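Local coordinates for protein disulfide-isomerase A4 (Rattus norvegicus, PDB 3EC3), which catalyses the rearrangement of disulfide bonds in proteins in the endoplasmic reticulum, the fragment here being its noncatalytic b and b' domains, at residues 29-35 with 55-61. The protein carries 1 engineered substitution. Residue numbers count along the deposited sequence, not the author numbering.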
loop_
_atom_site.group_PDB
_atom_site.type_symbol
_atom_site.label_atom_id
_atom_site.label_comp_id
_atom_site.label_asym_id
_atom_site.label_seq_id
_atom_site.Cartn_x
_atom_site.Cartn_y
_atom_site.Cartn_z
ATOM N N ILE A 29 -1.096 2.691 -11.252
ATOM C CA ILE A 29 -1.385 4.071 -11.485
ATOM C C ILE A 29 -1.678 4.237 -12.970
ATOM O O ILE A 29 -0.817 3.941 -13.825
ATOM C CB ILE A 29 -0.202 4.959 -11.065
ATOM C CG1 ILE A 29 0.163 4.695 -9.583
ATOM C CG2 ILE A 29 -0.562 6.401 -11.253
ATOM C CD1 ILE A 29 1.559 5.324 -9.209
ATOM N N LEU A 30 -2.896 4.677 -13.262
ATOM C CA LEU A 30 -3.383 4.703 -14.631
ATOM C C LEU A 30 -3.959 6.048 -15.027
ATOM O O LEU A 30 -5.046 6.416 -14.544
ATOM C CB LEU A 30 -4.454 3.660 -14.812
ATOM C CG LEU A 30 -4.887 3.524 -16.277
ATOM C CD1 LEU A 30 -3.764 3.175 -17.208
ATOM C CD2 LEU A 30 -5.997 2.463 -16.368
ATOM N N GLY A 31 -3.316 6.703 -15.980
ATOM C CA GLY A 31 -3.881 7.932 -16.582
ATOM C C GLY A 31 -4.828 7.559 -17.715
ATOM O O GLY A 31 -4.426 6.851 -18.659
ATOM N N VAL A 32 -6.064 8.058 -17.680
ATOM C CA VAL A 32 -7.033 7.705 -18.739
ATOM C C VAL A 32 -7.397 8.986 -19.471
ATOM O O VAL A 32 -8.097 9.835 -18.912
ATOM C CB VAL A 32 -8.322 7.093 -18.133
ATOM C CG1 VAL A 32 -9.361 6.710 -19.243
ATOM C CG2 VAL A 32 -7.995 5.843 -17.222
ATOM N N PHE A 33 -6.977 9.095 -20.718
ATOM C CA PHE A 33 -7.013 10.357 -21.472
ATOM C C PHE A 33 -7.546 10.173 -22.861
ATOM O O PHE A 33 -7.703 9.053 -23.315
ATOM C CB PHE A 33 -5.628 11.026 -21.419
ATOM C CG PHE A 33 -5.265 11.445 -20.010
ATOM C CD1 PHE A 33 -4.324 10.707 -19.277
ATOM C CD2 PHE A 33 -5.957 12.513 -19.390
ATOM C CE1 PHE A 33 -4.015 11.060 -17.952
ATOM C CE2 PHE A 33 -5.676 12.865 -18.064
ATOM C CZ PHE A 33 -4.699 12.127 -17.338
ATOM N N GLN A 34 -7.826 11.270 -23.545
ATOM C CA GLN A 34 -8.431 11.179 -24.881
ATOM C C GLN A 34 -7.408 10.854 -25.967
ATOM O O GLN A 34 -7.723 10.233 -26.971
ATOM C CB GLN A 34 -9.190 12.461 -25.179
ATOM C CG GLN A 34 -10.246 12.775 -24.065
ATOM C CD GLN A 34 -11.125 13.909 -24.427
ATOM O OE1 GLN A 34 -11.348 14.824 -23.613
ATOM N NE2 GLN A 34 -11.604 13.912 -25.678
ATOM N N GLY A 35 -6.161 11.227 -25.737
ATOM C CA GLY A 35 -5.121 10.959 -26.712
ATOM C C GLY A 35 -3.802 11.589 -26.343
ATOM O O GLY A 35 -3.675 12.262 -25.324
ATOM N N TYR A 55 7.631 5.199 -8.375
ATOM C CA TYR A 55 6.415 4.486 -8.837
ATOM C C TYR A 55 6.492 4.125 -10.306
ATOM O O TYR A 55 7.221 4.759 -11.067
ATOM C CB TYR A 55 5.168 5.354 -8.637
ATOM C CG TYR A 55 4.957 5.822 -7.229
ATOM C CD1 TYR A 55 5.446 7.064 -6.815
ATOM C CD2 TYR A 55 4.266 5.031 -6.300
ATOM C CE1 TYR A 55 5.260 7.513 -5.534
ATOM C CE2 TYR A 55 4.082 5.476 -4.995
ATOM C CZ TYR A 55 4.581 6.724 -4.630
ATOM O OH TYR A 55 4.398 7.191 -3.355
ATOM N N LYS A 56 5.708 3.125 -10.718
ATOM C CA LYS A 56 5.521 2.829 -12.144
ATOM C C LYS A 56 4.213 3.497 -12.575
ATOM O O LYS A 56 3.189 3.354 -11.872
ATOM C CB LYS A 56 5.345 1.317 -12.378
ATOM C CG LYS A 56 6.556 0.412 -12.019
ATOM C CD LYS A 56 7.486 0.305 -13.182
ATOM C CE LYS A 56 8.739 1.122 -12.944
ATOM N NZ LYS A 56 9.781 0.864 -13.991
ATOM N N PHE A 57 4.229 4.138 -13.742
ATOM C CA PHE A 57 3.049 4.831 -14.285
ATOM C C PHE A 57 2.583 4.252 -15.626
ATOM O O PHE A 57 3.435 3.901 -16.497
ATOM C CB PHE A 57 3.433 6.307 -14.472
ATOM C CG PHE A 57 3.643 7.035 -13.175
ATOM C CD1 PHE A 57 4.880 7.001 -12.535
ATOM C CD2 PHE A 57 2.605 7.766 -12.593
ATOM C CE1 PHE A 57 5.078 7.677 -11.327
ATOM C CE2 PHE A 57 2.802 8.473 -11.402
ATOM C CZ PHE A 57 4.052 8.407 -10.755
ATOM N N HIS A 58 1.261 4.167 -15.827
ATOM C CA HIS A 58 0.725 3.698 -17.085
ATOM C C HIS A 58 -0.308 4.713 -17.560
ATOM O O HIS A 58 -0.761 5.555 -16.748
ATOM C CB HIS A 58 0.062 2.345 -16.923
ATOM C CG HIS A 58 0.984 1.316 -16.346
ATOM N ND1 HIS A 58 1.748 0.486 -17.131
ATOM C CD2 HIS A 58 1.336 1.056 -15.060
ATOM C CE1 HIS A 58 2.497 -0.289 -16.352
ATOM N NE2 HIS A 58 2.256 0.031 -15.087
ATOM N N HIS A 59 -0.658 4.611 -18.837
ATOM C CA HIS A 59 -1.726 5.470 -19.394
ATOM C C HIS A 59 -2.479 4.747 -20.450
ATOM O O HIS A 59 -2.001 3.773 -21.001
ATOM C CB HIS A 59 -1.167 6.797 -19.944
ATOM C CG HIS A 59 -0.234 6.630 -21.098
ATOM N ND1 HIS A 59 1.117 6.457 -20.940
ATOM C CD2 HIS A 59 -0.459 6.627 -22.434
ATOM C CE1 HIS A 59 1.694 6.371 -22.129
ATOM N NE2 HIS A 59 0.757 6.485 -23.058
ATOM N N THR A 60 -3.702 5.189 -20.714
ATOM C CA THR A 60 -4.441 4.611 -21.804
ATOM C C THR A 60 -5.312 5.673 -22.460
ATOM O O THR A 60 -5.769 6.625 -21.788
ATOM C CB THR A 60 -5.304 3.392 -21.311
ATOM O OG1 THR A 60 -5.901 2.765 -22.444
ATOM C CG2 THR A 60 -6.410 3.838 -20.362
ATOM N N PHE A 61 -5.536 5.516 -23.752
ATOM C CA PHE A 61 -6.479 6.372 -24.448
ATOM C C PHE A 61 -7.698 5.562 -24.919
ATOM O O PHE A 61 -8.489 6.050 -25.723
ATOM C CB PHE A 61 -5.799 7.027 -25.659
ATOM C CG PHE A 61 -4.462 7.603 -25.363
ATOM C CD1 PHE A 61 -3.335 7.159 -26.059
ATOM C CD2 PHE A 61 -4.317 8.582 -24.377
ATOM C CE1 PHE A 61 -2.064 7.693 -25.794
ATOM C CE2 PHE A 61 -3.034 9.149 -24.094
ATOM C CZ PHE A 61 -1.927 8.702 -24.794
HETATM O O HOH W 1 1.490 1.422 -11.440
HETATM O O HOH W 2 -9.977 8.307 -26.565
#
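Ile29 is buried against the start of 55-61. Its CD1 lies 3.7 Å from Tyr55 CB and sits over one face of the Phe57 ring, and its CG2 is 3.7 Å from Phe57 CD2. Helix 39-51 covers the face of the sheet that carries Ile29 and Phe57, with Tyr44 on Ile29 and Ala48 and Leu51 on Phe57. On the opposite face of the sheet, that of Leu30, Val32, His58 and Thr60, Leu30 CD1 reaches 3.9 Å from His58 CB, and Val32 CG2 lies 4.0 Å from Thr60 CG2. Helix 63-69 packs there. Gly31 has no side chain, and the Phe33 ring takes up the space where a CB would be.

Strands 28-32 and 57-60 run parallel, joined through helix 39-51 in a beta-alpha-beta unit. They are neighbouring inner strands of the thioredoxin-like sheet in the first of the two domains.

Four backbone hydrogen bonds form the ladder: His58 N to Ile29 O (2.9 Å), Gly31 N to His58 O (2.9 Å), Thr60 N to Gly31 O (2.7 Å) and Phe33 N to Thr60 O (3.0 Å). Beyond it, Gly35 CA makes a CH-pi contact with the Phe61 ring, 3.8 Å from the centroid. A water bridges each end: one links Ile29 N with Lys56 O, the other Gln34 O with Phe61 O.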